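Local coordinates for adenosine monophosphate-protein transferase vopS (Vibrio parahaemolyticus, PDB 3LET) that adenylylates host Rho GTPases by transferring AMP from ATP, blocking their interaction with downstream effectors and so inhibiting actin assembly in infected cells, at residues 81-86 against 127-132; 134-139 against 269-274; 141-147 against 261-266; 150-155 against 301-306; 220-224 against 277-281. The contacts are given in a common frame with arbitrary orientation. Residues are numbered along the deposited sequence.

Interaction 1 of 5, residues 81-86 against 127-132; sequences NLKALI and EVMHLK
Two helices packed side by side in the all-helical N-terminal region of VopS show how a near-parallel interface is built from aliphatic side chains. Both segments are helical; residues 81-86 form the C-terminal end of helix 77-86, and 127-132 belong to the long helix 113-139. Their local axes run in roughly the same direction, crossing at 31° with a closest approach of 10.2 Å. The register pairs Leu82 with Val128 (CA-CA 6.2 Å) and Leu85 with Leu131 (CA-CA 8.1 Å). Val128, in the t rotamer, presents CG2 to Leu82 CG at 3.5 Å and CG1 to Leu85 CD1 at 4.1 Å. Leu82 and Leu85 both adopt mt; Leu82 leaves its backbone sideways but ends close to helix 113-139, where its CD2 lies 3.9 Å from Leu131 CD1. No hydrogen bond crosses the interface. Helix 238-255 closes one flank through Met244, which touches Leu85, Ile86 and Leu131. At the partly exposed margin, Leu85 CD1 rests 4.2 Å from Lys132 CG.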
# COMPACT_ATOMS: atom_id res chain seq x y z
N ASN A 81 -15.24 -0.38 -4.53
CA ASN A 81 -14.84 -1.24 -3.41
C ASN A 81 -13.40 -0.89 -2.97
O ASN A 81 -13.11 -0.83 -1.80
CB ASN A 81 -14.89 -2.71 -3.81
CG ASN A 81 -16.30 -3.22 -4.03
OD1 ASN A 81 -17.27 -2.61 -3.58
ND2 ASN A 81 -16.41 -4.36 -4.71
N LEU A 82 -12.51 -0.64 -3.93
CA LEU A 82 -11.13 -0.29 -3.62
C LEU A 82 -11.09 1.09 -3.01
O LEU A 82 -10.34 1.35 -2.08
CB LEU A 82 -10.23 -0.30 -4.86
CG LEU A 82 -9.87 -1.70 -5.35
CD1 LEU A 82 -9.30 -1.62 -6.79
CD2 LEU A 82 -8.85 -2.33 -4.38
N LYS A 83 -11.89 2.00 -3.56
CA LYS A 83 -11.95 3.33 -2.98
C LYS A 83 -12.32 3.23 -1.49
O LYS A 83 -11.73 3.91 -0.65
CB LYS A 83 -13.00 4.16 -3.72
CG LYS A 83 -13.38 5.44 -2.96
CD LYS A 83 -14.18 6.40 -3.86
CE LYS A 83 -15.11 7.26 -3.05
NZ LYS A 83 -14.41 8.00 -1.97
N ALA A 84 -13.29 2.38 -1.18
CA ALA A 84 -13.74 2.24 0.21
C ALA A 84 -12.59 1.73 1.10
O ALA A 84 -12.51 2.06 2.28
CB ALA A 84 -14.95 1.28 0.29
N LEU A 85 -11.69 0.94 0.52
CA LEU A 85 -10.61 0.33 1.28
C LEU A 85 -9.38 1.21 1.44
O LEU A 85 -8.80 1.29 2.53
CB LEU A 85 -10.17 -0.99 0.63
CG LEU A 85 -11.14 -2.17 0.81
CD1 LEU A 85 -10.86 -3.21 -0.23
CD2 LEU A 85 -10.97 -2.79 2.21
N ILE A 86 -8.94 1.86 0.35
CA ILE A 86 -7.62 2.51 0.37
C ILE A 86 -7.69 4.01 0.01
O ILE A 86 -6.66 4.69 0.04
CB ILE A 86 -6.60 1.79 -0.55
CG1 ILE A 86 -7.03 1.89 -2.02
CG2 ILE A 86 -6.47 0.31 -0.14
CD1 ILE A 86 -6.08 1.19 -2.98
N GLU A 127 -7.72 -7.95 -6.46
CA GLU A 127 -7.01 -7.10 -5.50
C GLU A 127 -7.88 -6.88 -4.27
O GLU A 127 -7.42 -7.03 -3.13
CB GLU A 127 -6.64 -5.77 -6.13
CG GLU A 127 -5.89 -4.81 -5.18
CD GLU A 127 -4.45 -5.26 -4.84
OE1 GLU A 127 -4.02 -6.34 -5.30
OE2 GLU A 127 -3.75 -4.52 -4.10
N VAL A 128 -9.16 -6.56 -4.48
CA VAL A 128 -10.07 -6.36 -3.35
C VAL A 128 -10.12 -7.61 -2.46
O VAL A 128 -10.05 -7.51 -1.24
CB VAL A 128 -11.50 -6.04 -3.84
CG1 VAL A 128 -12.52 -6.11 -2.67
CG2 VAL A 128 -11.53 -4.65 -4.52
N MET A 129 -10.24 -8.79 -3.06
CA MET A 129 -10.25 -10.02 -2.29
C MET A 129 -9.03 -10.13 -1.37
O MET A 129 -9.11 -10.58 -0.22
CB MET A 129 -10.25 -11.23 -3.23
CG MET A 129 -11.59 -11.59 -3.79
SD MET A 129 -11.49 -13.15 -4.71
CE MET A 129 -10.70 -14.18 -3.46
N HIS A 130 -7.88 -9.78 -1.91
CA HIS A 130 -6.61 -10.00 -1.20
C HIS A 130 -6.42 -9.01 -0.08
O HIS A 130 -5.91 -9.36 0.99
CB HIS A 130 -5.44 -9.94 -2.19
CG HIS A 130 -5.49 -11.02 -3.22
ND1 HIS A 130 -4.88 -10.92 -4.45
CD2 HIS A 130 -6.13 -12.22 -3.21
CE1 HIS A 130 -5.11 -12.03 -5.15
NE2 HIS A 130 -5.87 -12.83 -4.42
N LEU A 131 -6.84 -7.77 -0.31
CA LEU A 131 -6.75 -6.77 0.75
C LEU A 131 -7.70 -7.17 1.86
O LEU A 131 -7.41 -7.02 3.05
CB LEU A 131 -7.15 -5.40 0.23
CG LEU A 131 -6.25 -4.93 -0.92
CD1 LEU A 131 -6.64 -3.54 -1.39
CD2 LEU A 131 -4.79 -4.95 -0.53
N LYS A 132 -8.88 -7.65 1.49
CA LYS A 132 -9.87 -7.97 2.51
C LYS A 132 -9.46 -9.19 3.30
O LYS A 132 -9.83 -9.32 4.46
CB LYS A 132 -11.25 -8.22 1.89
CG LYS A 132 -11.91 -6.90 1.49
CD LYS A 132 -13.37 -7.09 1.16
CE LYS A 132 -14.11 -5.78 1.18
NZ LYS A 132 -15.56 -5.98 0.88

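Interaction 2 of 5, residues 134-139 against 269-274; sequences AQRHIE and AGVIGY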
# COMPACT_ATOMS: atom_id res chain seq x y z
N ALA A 134 -6.41 -9.95 4.15
CA ALA A 134 -5.43 -9.49 5.15
C ALA A 134 -6.18 -8.72 6.23
O ALA A 134 -5.89 -8.86 7.42
CB ALA A 134 -4.35 -8.60 4.52
N GLN A 135 -7.15 -7.92 5.82
CA GLN A 135 -7.89 -7.07 6.73
C GLN A 135 -8.67 -7.91 7.77
O GLN A 135 -8.71 -7.55 8.95
CB GLN A 135 -8.88 -6.20 5.95
CG GLN A 135 -9.59 -5.18 6.80
CD GLN A 135 -10.63 -4.38 6.00
OE1 GLN A 135 -11.28 -4.92 5.10
NE2 GLN A 135 -10.80 -3.11 6.34
N ARG A 136 -9.30 -8.99 7.33
CA ARG A 136 -10.03 -9.85 8.31
C ARG A 136 -9.05 -10.27 9.42
O ARG A 136 -9.39 -10.25 10.63
CB ARG A 136 -10.62 -11.09 7.64
CG ARG A 136 -11.74 -10.79 6.65
CD ARG A 136 -12.14 -12.00 5.76
NE ARG A 136 -12.81 -11.47 4.57
CZ ARG A 136 -12.57 -11.82 3.32
NH1 ARG A 136 -11.71 -12.78 3.04
NH2 ARG A 136 -13.24 -11.22 2.34
N HIS A 137 -7.85 -10.67 9.04
CA HIS A 137 -6.90 -11.14 10.03
C HIS A 137 -6.42 -10.00 10.94
O HIS A 137 -6.40 -10.11 12.17
CB HIS A 137 -5.67 -11.77 9.39
CG HIS A 137 -4.64 -12.16 10.41
ND1 HIS A 137 -4.76 -13.30 11.18
CD2 HIS A 137 -3.53 -11.53 10.85
CE1 HIS A 137 -3.74 -13.38 12.01
NE2 HIS A 137 -2.98 -12.31 11.84
N ILE A 138 -6.00 -8.91 10.32
CA ILE A 138 -5.37 -7.81 11.03
C ILE A 138 -6.35 -7.06 11.93
O ILE A 138 -6.07 -6.85 13.10
CB ILE A 138 -4.64 -6.86 10.06
CG1 ILE A 138 -3.48 -7.64 9.44
CG2 ILE A 138 -4.14 -5.63 10.79
CD1 ILE A 138 -2.86 -7.02 8.22
N GLU A 139 -7.52 -6.68 11.41
CA GLU A 139 -8.53 -6.01 12.23
C GLU A 139 -9.14 -6.98 13.25
O GLU A 139 -9.61 -6.56 14.30
CB GLU A 139 -9.59 -5.36 11.34
CG GLU A 139 -8.99 -4.23 10.48
CD GLU A 139 -10.03 -3.37 9.75
OE1 GLU A 139 -11.24 -3.66 9.85
OE2 GLU A 139 -9.62 -2.40 9.08
N ALA A 269 1.65 -5.83 13.11
CA ALA A 269 0.74 -6.63 12.29
C ALA A 269 0.36 -5.89 11.02
O ALA A 269 0.27 -6.47 9.93
CB ALA A 269 -0.56 -6.96 13.10
N GLY A 270 0.07 -4.60 11.16
CA GLY A 270 -0.37 -3.81 10.02
C GLY A 270 0.68 -3.65 8.96
O GLY A 270 0.40 -3.76 7.75
N VAL A 271 1.90 -3.32 9.36
CA VAL A 271 2.96 -3.11 8.38
C VAL A 271 3.27 -4.41 7.64
O VAL A 271 3.37 -4.43 6.42
CB VAL A 271 4.28 -2.65 9.05
CG1 VAL A 271 5.41 -2.58 7.98
CG2 VAL A 271 4.07 -1.31 9.71
N ILE A 272 3.45 -5.50 8.37
CA ILE A 272 3.94 -6.70 7.74
C ILE A 272 2.78 -7.41 7.07
O ILE A 272 2.91 -7.93 5.96
CB ILE A 272 4.66 -7.64 8.74
CG1 ILE A 272 5.95 -6.97 9.25
CG2 ILE A 272 5.02 -8.97 8.08
CD1 ILE A 272 6.49 -7.64 10.55
N GLY A 273 1.64 -7.38 7.74
CA GLY A 273 0.45 -8.11 7.29
C GLY A 273 -0.17 -7.53 6.02
O GLY A 273 -0.75 -8.26 5.22
N TYR A 274 -0.08 -6.23 5.85
CA TYR A 274 -0.62 -5.58 4.65
C TYR A 274 0.48 -5.38 3.61
O TYR A 274 0.19 -4.98 2.48
CB TYR A 274 -1.21 -4.22 5.01
CG TYR A 274 -2.56 -4.25 5.68
CD1 TYR A 274 -3.62 -5.01 5.14
CD2 TYR A 274 -2.82 -3.46 6.80
CE1 TYR A 274 -4.86 -5.01 5.71
CE2 TYR A 274 -4.06 -3.45 7.39
CZ TYR A 274 -5.08 -4.24 6.83
OH TYR A 274 -6.32 -4.26 7.38
O HOH W 1 -7.04 -2.13 8.79
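Ile138 overlaps the ring of Tyr274 almost perfectly: its CD1 lies 3.5 Å from the ring centroid and 2° off the ring normal, a CH-pi contact over one face. The same methyl reaches the neighbouring backbone, 3.5 Å from Gly273 C and 3.6 Å from Ala269 O. Gly273 makes this fit possible, because a CB there would collide with Ile138 CD1. Ile138 is thus a knob in a hole made by Ala269, Gly270, Gly273 and Tyr274. The exchange is mutual, since Tyr274 enters the hole lined by Ala134, Gln135, Ile138 and Glu139, with its CD1 3.7 Å from Ala134 CB. At the far end of the ring the chemistry turns polar: one water lies 2.7 Å from Tyr274 OH and donates to Glu139 OE2 at 2.6 Å, while Gln135 NE2 donates to the same OE2 at 3.1 Å. Met244 of helix 238-255 packs on both Gln135 and Tyr274. The helix axes approach to 10.0 Å at 160°, an antiparallel pair with knobs-into-holes packing. It joins helix 113-139 to the Fic core at helix 260-274, which leads into the loop carrying the Fic signature motif.

Interaction 3 of 5, residues 141-147 against 261-266; sequences LASTDLN and KDLGKH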
# COMPACT_ATOMS: atom_id res chain seq x y z
N LEU A 141 -7.46 -8.70 15.23
CA LEU A 141 -6.62 -8.67 16.43
C LEU A 141 -7.24 -7.75 17.48
O LEU A 141 -7.07 -7.94 18.68
CB LEU A 141 -5.19 -8.20 16.10
CG LEU A 141 -4.39 -9.03 15.10
CD1 LEU A 141 -3.09 -8.31 14.72
CD2 LEU A 141 -4.10 -10.40 15.69
N ALA A 142 -7.97 -6.74 17.02
CA ALA A 142 -8.64 -5.82 17.94
C ALA A 142 -9.67 -6.53 18.83
O ALA A 142 -10.10 -5.96 19.84
CB ALA A 142 -9.30 -4.69 17.15
N SER A 143 -10.03 -7.76 18.49
CA SER A 143 -10.98 -8.55 19.30
C SER A 143 -10.38 -9.83 19.83
O SER A 143 -11.11 -10.77 20.14
CB SER A 143 -12.20 -8.94 18.46
OG SER A 143 -12.77 -7.82 17.82
N THR A 144 -9.06 -9.89 19.91
CA THR A 144 -8.39 -11.08 20.43
C THR A 144 -7.65 -10.66 21.69
O THR A 144 -7.26 -9.50 21.80
CB THR A 144 -7.40 -11.62 19.40
OG1 THR A 144 -8.08 -11.80 18.15
CG2 THR A 144 -6.82 -12.94 19.83
N ASP A 145 -7.45 -11.57 22.65
CA ASP A 145 -6.62 -11.27 23.82
C ASP A 145 -5.14 -11.37 23.47
O ASP A 145 -4.58 -12.47 23.34
CB ASP A 145 -6.96 -12.22 24.99
CG ASP A 145 -6.16 -11.90 26.25
OD1 ASP A 145 -5.27 -11.02 26.21
OD2 ASP A 145 -6.42 -12.54 27.30
N LEU A 146 -4.49 -10.22 23.31
CA LEU A 146 -3.10 -10.19 22.89
C LEU A 146 -2.15 -10.31 24.08
O LEU A 146 -0.97 -10.04 23.95
CB LEU A 146 -2.81 -8.90 22.11
CG LEU A 146 -3.74 -8.62 20.93
CD1 LEU A 146 -3.41 -7.26 20.33
CD2 LEU A 146 -3.62 -9.72 19.85
N ASN A 147 -2.66 -10.71 25.24
CA ASN A 147 -1.79 -10.86 26.41
C ASN A 147 -1.66 -12.32 26.81
O ASN A 147 -0.91 -12.63 27.73
CB ASN A 147 -2.32 -10.04 27.59
CG ASN A 147 -2.62 -8.61 27.22
OD1 ASN A 147 -1.79 -7.92 26.62
ND2 ASN A 147 -3.81 -8.14 27.58
N LYS A 261 -0.35 -0.58 25.62
CA LYS A 261 0.51 -1.75 25.73
C LYS A 261 0.32 -2.68 24.53
O LYS A 261 1.15 -3.58 24.29
CB LYS A 261 0.24 -2.52 27.04
CG LYS A 261 -1.09 -3.24 27.05
CD LYS A 261 -1.24 -4.15 28.27
CE LYS A 261 -0.26 -5.31 28.23
NZ LYS A 261 -0.38 -6.18 29.44
N ASP A 262 -0.76 -2.49 23.77
CA ASP A 262 -1.00 -3.31 22.58
C ASP A 262 -0.72 -2.59 21.24
O ASP A 262 -0.79 -3.21 20.18
CB ASP A 262 -2.46 -3.80 22.53
CG ASP A 262 -2.80 -4.77 23.67
OD1 ASP A 262 -1.88 -5.44 24.20
OD2 ASP A 262 -3.99 -4.87 24.02
N LEU A 263 -0.44 -1.30 21.29
CA LEU A 263 -0.27 -0.54 20.04
C LEU A 263 0.88 -1.11 19.21
O LEU A 263 0.77 -1.21 17.99
CB LEU A 263 -0.02 0.94 20.35
CG LEU A 263 0.28 1.81 19.13
CD1 LEU A 263 -0.92 1.79 18.19
CD2 LEU A 263 0.64 3.22 19.55
N GLY A 264 2.00 -1.48 19.84
CA GLY A 264 3.12 -1.99 19.07
C GLY A 264 2.72 -3.20 18.24
O GLY A 264 3.13 -3.37 17.10
N LYS A 265 1.93 -4.09 18.84
CA LYS A 265 1.49 -5.30 18.15
C LYS A 265 0.65 -4.97 16.93
O LYS A 265 0.78 -5.63 15.89
CB LYS A 265 0.66 -6.18 19.11
CG LYS A 265 1.52 -6.78 20.18
CD LYS A 265 0.72 -7.76 21.03
CE LYS A 265 1.15 -7.72 22.48
NZ LYS A 265 2.27 -8.63 22.68
N HIS A 266 -0.24 -4.00 17.07
CA HIS A 266 -1.12 -3.62 15.96
C HIS A 266 -0.33 -2.96 14.85
O HIS A 266 -0.64 -3.14 13.68
CB HIS A 266 -2.23 -2.68 16.44
CG HIS A 266 -3.28 -3.37 17.25
ND1 HIS A 266 -4.34 -4.03 16.66
CD2 HIS A 266 -3.44 -3.51 18.58
CE1 HIS A 266 -5.11 -4.55 17.60
NE2 HIS A 266 -4.59 -4.24 18.78
O HOH W 2 -5.78 -7.64 23.97
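This is a loop-on-helix contact at the edge of the Fic fold, where the chain leaving helix 113-139 is laid against the first part of helix 260-274. It illustrates how a segment without regular structure can be fitted to a helix chiefly through one apolar side chain. Leu146 plays that part: its CA-to-CB bond points toward the helix, its CD1 comes within 3.6 Å of His266 NE2, and its CB lies 3.9 Å from Lys265 CD. The loop contains an Asx turn, in which Asp145 OD1 accepts from Asn147 N at 2.8 Å. Further back along the chain, Leu141 and Ala142 border the His266 ring, Ala142 N lying 3.6 Å from His266 CE1 at the ring edge. No direct hydrogen bond joins the two segments. A water accepts from Leu146 N at 3.0 Å and is placed to donate to Asp262 OD2 at 3.3 Å, although it has other acceptors in reach. The aliphatic part of Lys265 packs on the loop while its charged end is hydrogen-bonded to the carbonyl of Tyr151, farther along the same connection; Phe252 of helix 238-255 packs on Ala142. At the exposed end, Asn147 OD1 lies 3.4 Å from Lys261 CE.

Interaction 4 of 5, residues 150-155 against 301-306; sequences VYAEGL and PLAMNA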
# COMPACT_ATOMS: atom_id res chain seq x y z
N VAL A 150 0.16 -17.38 22.53
CA VAL A 150 1.29 -17.01 21.66
C VAL A 150 1.45 -15.51 21.58
O VAL A 150 2.57 -15.01 21.63
CB VAL A 150 1.11 -17.48 20.20
CG1 VAL A 150 1.23 -18.98 20.10
CG2 VAL A 150 -0.23 -17.00 19.63
N TYR A 151 0.34 -14.81 21.43
CA TYR A 151 0.34 -13.35 21.34
C TYR A 151 1.19 -12.75 22.43
O TYR A 151 1.61 -11.60 22.34
CB TYR A 151 -1.06 -12.81 21.48
CG TYR A 151 -1.90 -13.02 20.25
CD1 TYR A 151 -1.43 -12.64 18.98
CD2 TYR A 151 -3.17 -13.57 20.37
CE1 TYR A 151 -2.22 -12.85 17.85
CE2 TYR A 151 -3.96 -13.77 19.25
CZ TYR A 151 -3.50 -13.40 18.00
OH TYR A 151 -4.33 -13.62 16.93
N ALA A 152 1.42 -13.54 23.47
CA ALA A 152 2.21 -13.10 24.61
C ALA A 152 3.59 -13.67 24.57
O ALA A 152 4.51 -13.08 25.12
CB ALA A 152 1.52 -13.52 25.88
N GLU A 153 3.74 -14.85 23.96
CA GLU A 153 5.02 -15.55 24.02
C GLU A 153 6.18 -14.58 23.73
O GLU A 153 6.07 -13.70 22.83
CB GLU A 153 5.04 -16.76 23.07
CG GLU A 153 4.40 -18.01 23.69
CD GLU A 153 4.27 -19.17 22.71
OE1 GLU A 153 4.96 -19.16 21.67
OE2 GLU A 153 3.49 -20.11 23.00
N GLY A 154 7.25 -14.72 24.54
CA GLY A 154 8.42 -13.86 24.49
C GLY A 154 9.68 -14.60 24.05
O GLY A 154 9.67 -15.79 23.80
N LEU A 155 10.78 -13.86 23.95
CA LEU A 155 12.04 -14.42 23.49
C LEU A 155 13.02 -14.46 24.65
O LEU A 155 13.14 -13.48 25.38
CB LEU A 155 12.66 -13.50 22.45
CG LEU A 155 12.62 -13.75 20.96
CD1 LEU A 155 13.72 -12.90 20.35
CD2 LEU A 155 12.79 -15.21 20.60
N PRO A 301 10.21 -8.52 24.04
CA PRO A 301 10.51 -9.00 22.68
C PRO A 301 9.47 -10.05 22.25
O PRO A 301 8.93 -10.76 23.10
CB PRO A 301 11.90 -9.63 22.85
CG PRO A 301 11.93 -10.04 24.30
CD PRO A 301 11.28 -8.89 24.98
N LEU A 302 9.15 -10.12 20.97
CA LEU A 302 8.14 -11.06 20.48
C LEU A 302 8.72 -12.42 20.16
O LEU A 302 9.73 -12.51 19.47
CB LEU A 302 7.50 -10.53 19.19
CG LEU A 302 6.63 -9.28 19.32
CD1 LEU A 302 6.24 -8.72 17.93
CD2 LEU A 302 5.40 -9.59 20.14
N ALA A 303 8.07 -13.48 20.61
CA ALA A 303 8.42 -14.83 20.15
C ALA A 303 8.11 -14.93 18.65
O ALA A 303 7.28 -14.19 18.15
CB ALA A 303 7.64 -15.88 20.92
N MET A 304 8.77 -15.84 17.93
CA MET A 304 8.47 -16.01 16.51
C MET A 304 7.03 -16.44 16.31
O MET A 304 6.37 -15.99 15.39
CB MET A 304 9.39 -17.06 15.88
CG MET A 304 10.80 -16.56 15.65
SD MET A 304 11.73 -17.74 14.64
CE MET A 304 10.52 -18.17 13.38
N ASN A 305 6.57 -17.32 17.18
CA ASN A 305 5.17 -17.72 17.19
C ASN A 305 4.22 -16.53 17.29
O ASN A 305 3.16 -16.51 16.65
CB ASN A 305 4.93 -18.64 18.39
CG ASN A 305 5.26 -20.07 18.08
OD1 ASN A 305 5.51 -20.43 16.92
ND2 ASN A 305 5.25 -20.91 19.11
N ALA A 306 4.59 -15.54 18.10
CA ALA A 306 3.74 -14.37 18.30
C ALA A 306 3.79 -13.48 17.05
O ALA A 306 2.75 -12.99 16.58
CB ALA A 306 4.19 -13.61 19.52
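Two hydrogen bonds, both accepted by Glu153, hold this pair together. Ala303 N donates to Glu153 O at 3.0 Å, and Asn305 ND2 donates to Glu153 OE1 at 3.1 Å. Glu153 therefore uses backbone and side chain at once, meeting the N-cap residue Ala303 and the first turn of helix 304-311, although its side chain is poorly ordered. Next to it, Gly154 CA makes a CA-H...O contact with Pro301 O at 3.4 Å. On one flank the CB atoms of Leu155 and Pro301 are 4.0 Å apart, and Leu155 CG lies 3.5 Å from Leu302 O; Phe160 of helix 157-160 and Trp175 of helix 168-179 both touch Leu155 and Pro301. On the other flank Ala306 CB sits 3.0 Å from Val150 O, and Val150 CG1 approaches Asn305 CB at 4.1 Å. The CA-to-CB bond of Tyr151 points away from residues 301-306, and its side chain packs on Leu141, Thr144 and Leu146. The backbones approach to 4.4 Å between Gly154 CA and Ala303 CA. One main-chain and one side-chain hydrogen bond, with apolar packing beside them, thus join the connection between helices 113-139 and 157-160 to the start of helix 304-311 in the Fido region.

Interaction 5 of 5, residues 220-224 against 277-281; sequences NVERD and FTDGN
This is a surface meeting of two loops, one of which, residues 277-281, carries part of the Fic signature motif. Both segments are loops, the second running into helix 281-295 at Asn281, and they pair as Val221 with Asp279 (CA-CA 6.4 Å) and Arg223 with Thr278 (CA-CA 6.0 Å). Thr278 takes the p rotamer, and its OG1 donates to Glu222 O at 2.7 Å. Val221, also p, sets CG2 3.4 Å from Asp279 CB. Glu222 curls through two p torsions, so that in this poorly ordered residue OE1 accepts from Asp224 N at 3.2 Å. Asp279 is t: OD1 accepts from Gly280 N at 2.7 Å, while OD2 accepts at 2.6 Å from a water that in turn takes a weak bond from Glu222 N at 3.3 Å. Gly280, with phi/psi of 73/25°, is the N-cap of helix 281-295. Asn281 (m) braces the loop from within, its OD1 accepting from Phe277 N at 2.9 Å and its ND2 donating to Phe277 O at 3.0 Å. By similarity, Gly280 and Asn281 bind ATP. Behind the loop, Phe277 stacks on His214 of helix 207-217, touches Leu245 of helix 238-255 and packs on Val271 of helix 260-274.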
# COMPACT_ATOMS: atom_id res chain seq x y z
N ASN A 220 17.80 3.38 0.11
CA ASN A 220 17.85 2.86 -1.25
C ASN A 220 17.17 1.50 -1.43
O ASN A 220 17.58 0.67 -2.24
CB ASN A 220 19.30 2.79 -1.73
CG ASN A 220 19.80 4.13 -2.24
OD1 ASN A 220 19.05 5.11 -2.27
ND2 ASN A 220 21.06 4.18 -2.64
N VAL A 221 16.11 1.28 -0.66
CA VAL A 221 15.16 0.26 -1.01
C VAL A 221 14.71 0.61 -2.42
O VAL A 221 14.71 1.78 -2.81
CB VAL A 221 13.94 0.31 -0.07
CG1 VAL A 221 13.33 1.71 -0.08
CG2 VAL A 221 12.92 -0.73 -0.48
N GLU A 222 14.35 -0.40 -3.21
CA GLU A 222 13.79 -0.14 -4.53
C GLU A 222 12.28 0.06 -4.39
O GLU A 222 11.63 -0.64 -3.62
CB GLU A 222 14.12 -1.28 -5.49
CG GLU A 222 13.55 -2.63 -5.08
CD GLU A 222 12.09 -2.78 -5.45
OE1 GLU A 222 11.74 -2.53 -6.62
OE2 GLU A 222 11.29 -3.15 -4.56
N ARG A 223 11.73 1.03 -5.12
CA ARG A 223 10.34 1.46 -4.94
C ARG A 223 9.42 1.02 -6.08
O ARG A 223 8.33 1.57 -6.26
CB ARG A 223 10.29 2.98 -4.80
CG ARG A 223 10.87 3.71 -5.99
CD ARG A 223 10.99 5.20 -5.74
NE ARG A 223 11.79 5.85 -6.78
CZ ARG A 223 12.11 7.14 -6.78
NH1 ARG A 223 11.70 7.93 -5.80
NH2 ARG A 223 12.85 7.64 -7.76
N ASP A 224 9.85 0.01 -6.83
CA ASP A 224 9.16 -0.43 -8.03
C ASP A 224 7.72 -0.93 -7.80
O ASP A 224 7.43 -1.59 -6.82
CB ASP A 224 9.97 -1.54 -8.70
CG ASP A 224 9.58 -1.76 -10.15
OD1 ASP A 224 8.81 -0.93 -10.69
OD2 ASP A 224 10.05 -2.74 -10.76
N PHE A 277 5.11 -1.61 2.62
CA PHE A 277 6.27 -1.06 1.90
C PHE A 277 6.73 -2.06 0.84
O PHE A 277 6.44 -3.24 0.94
CB PHE A 277 7.43 -0.73 2.89
CG PHE A 277 7.04 0.29 3.92
CD1 PHE A 277 7.07 1.65 3.61
CD2 PHE A 277 6.55 -0.11 5.14
CE1 PHE A 277 6.67 2.60 4.55
CE2 PHE A 277 6.13 0.84 6.09
CZ PHE A 277 6.21 2.20 5.79
N THR A 278 7.49 -1.59 -0.15
CA THR A 278 7.93 -2.50 -1.20
C THR A 278 8.98 -3.47 -0.67
O THR A 278 9.12 -4.60 -1.17
CB THR A 278 8.50 -1.73 -2.41
OG1 THR A 278 9.49 -0.80 -1.96
CG2 THR A 278 7.41 -0.98 -3.13
N ASP A 279 9.72 -3.02 0.33
CA ASP A 279 10.70 -3.87 0.99
C ASP A 279 10.98 -3.31 2.38
O ASP A 279 10.64 -2.16 2.68
CB ASP A 279 12.00 -3.90 0.18
CG ASP A 279 12.98 -5.00 0.63
OD1 ASP A 279 12.61 -5.87 1.45
OD2 ASP A 279 14.14 -4.97 0.13
N GLY A 280 11.59 -4.13 3.23
CA GLY A 280 11.89 -3.72 4.59
C GLY A 280 10.66 -3.66 5.49
O GLY A 280 10.63 -2.93 6.49
N ASN A 281 9.63 -4.41 5.16
CA ASN A 281 8.48 -4.49 6.05
C ASN A 281 8.82 -5.07 7.42
O ASN A 281 8.30 -4.61 8.43
CB ASN A 281 7.37 -5.34 5.42
CG ASN A 281 6.80 -4.66 4.20
OD1 ASN A 281 6.28 -3.57 4.33
ND2 ASN A 281 6.95 -5.27 3.03
O HOH W 3 14.85 -3.41 -1.85

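How the interactions relate
Together, the contacts show chemistry following burial. Interactions 1 and 2 are buried helix pairings on helix 113-139, near-parallel in one and antiparallel in the other; they touch through Leu85 and Gln135. Interactions 2 and 3 share helix 260-274 and touch where Ala269 of the former meets Leu141 of the latter; in interaction 3 the partner is a loop and the contact is partly buried. Interaction 4 continues that loop: Tyr151 packs on Thr144 and probably accepts a hydrogen bond from Lys265, and direct hydrogen bonds now cross between segments. Interaction 5, on the surface, relies on a hydroxyl and a water, yet its Phe277 and Asn281 touch Val271 of interaction 2, linking motif loop to core.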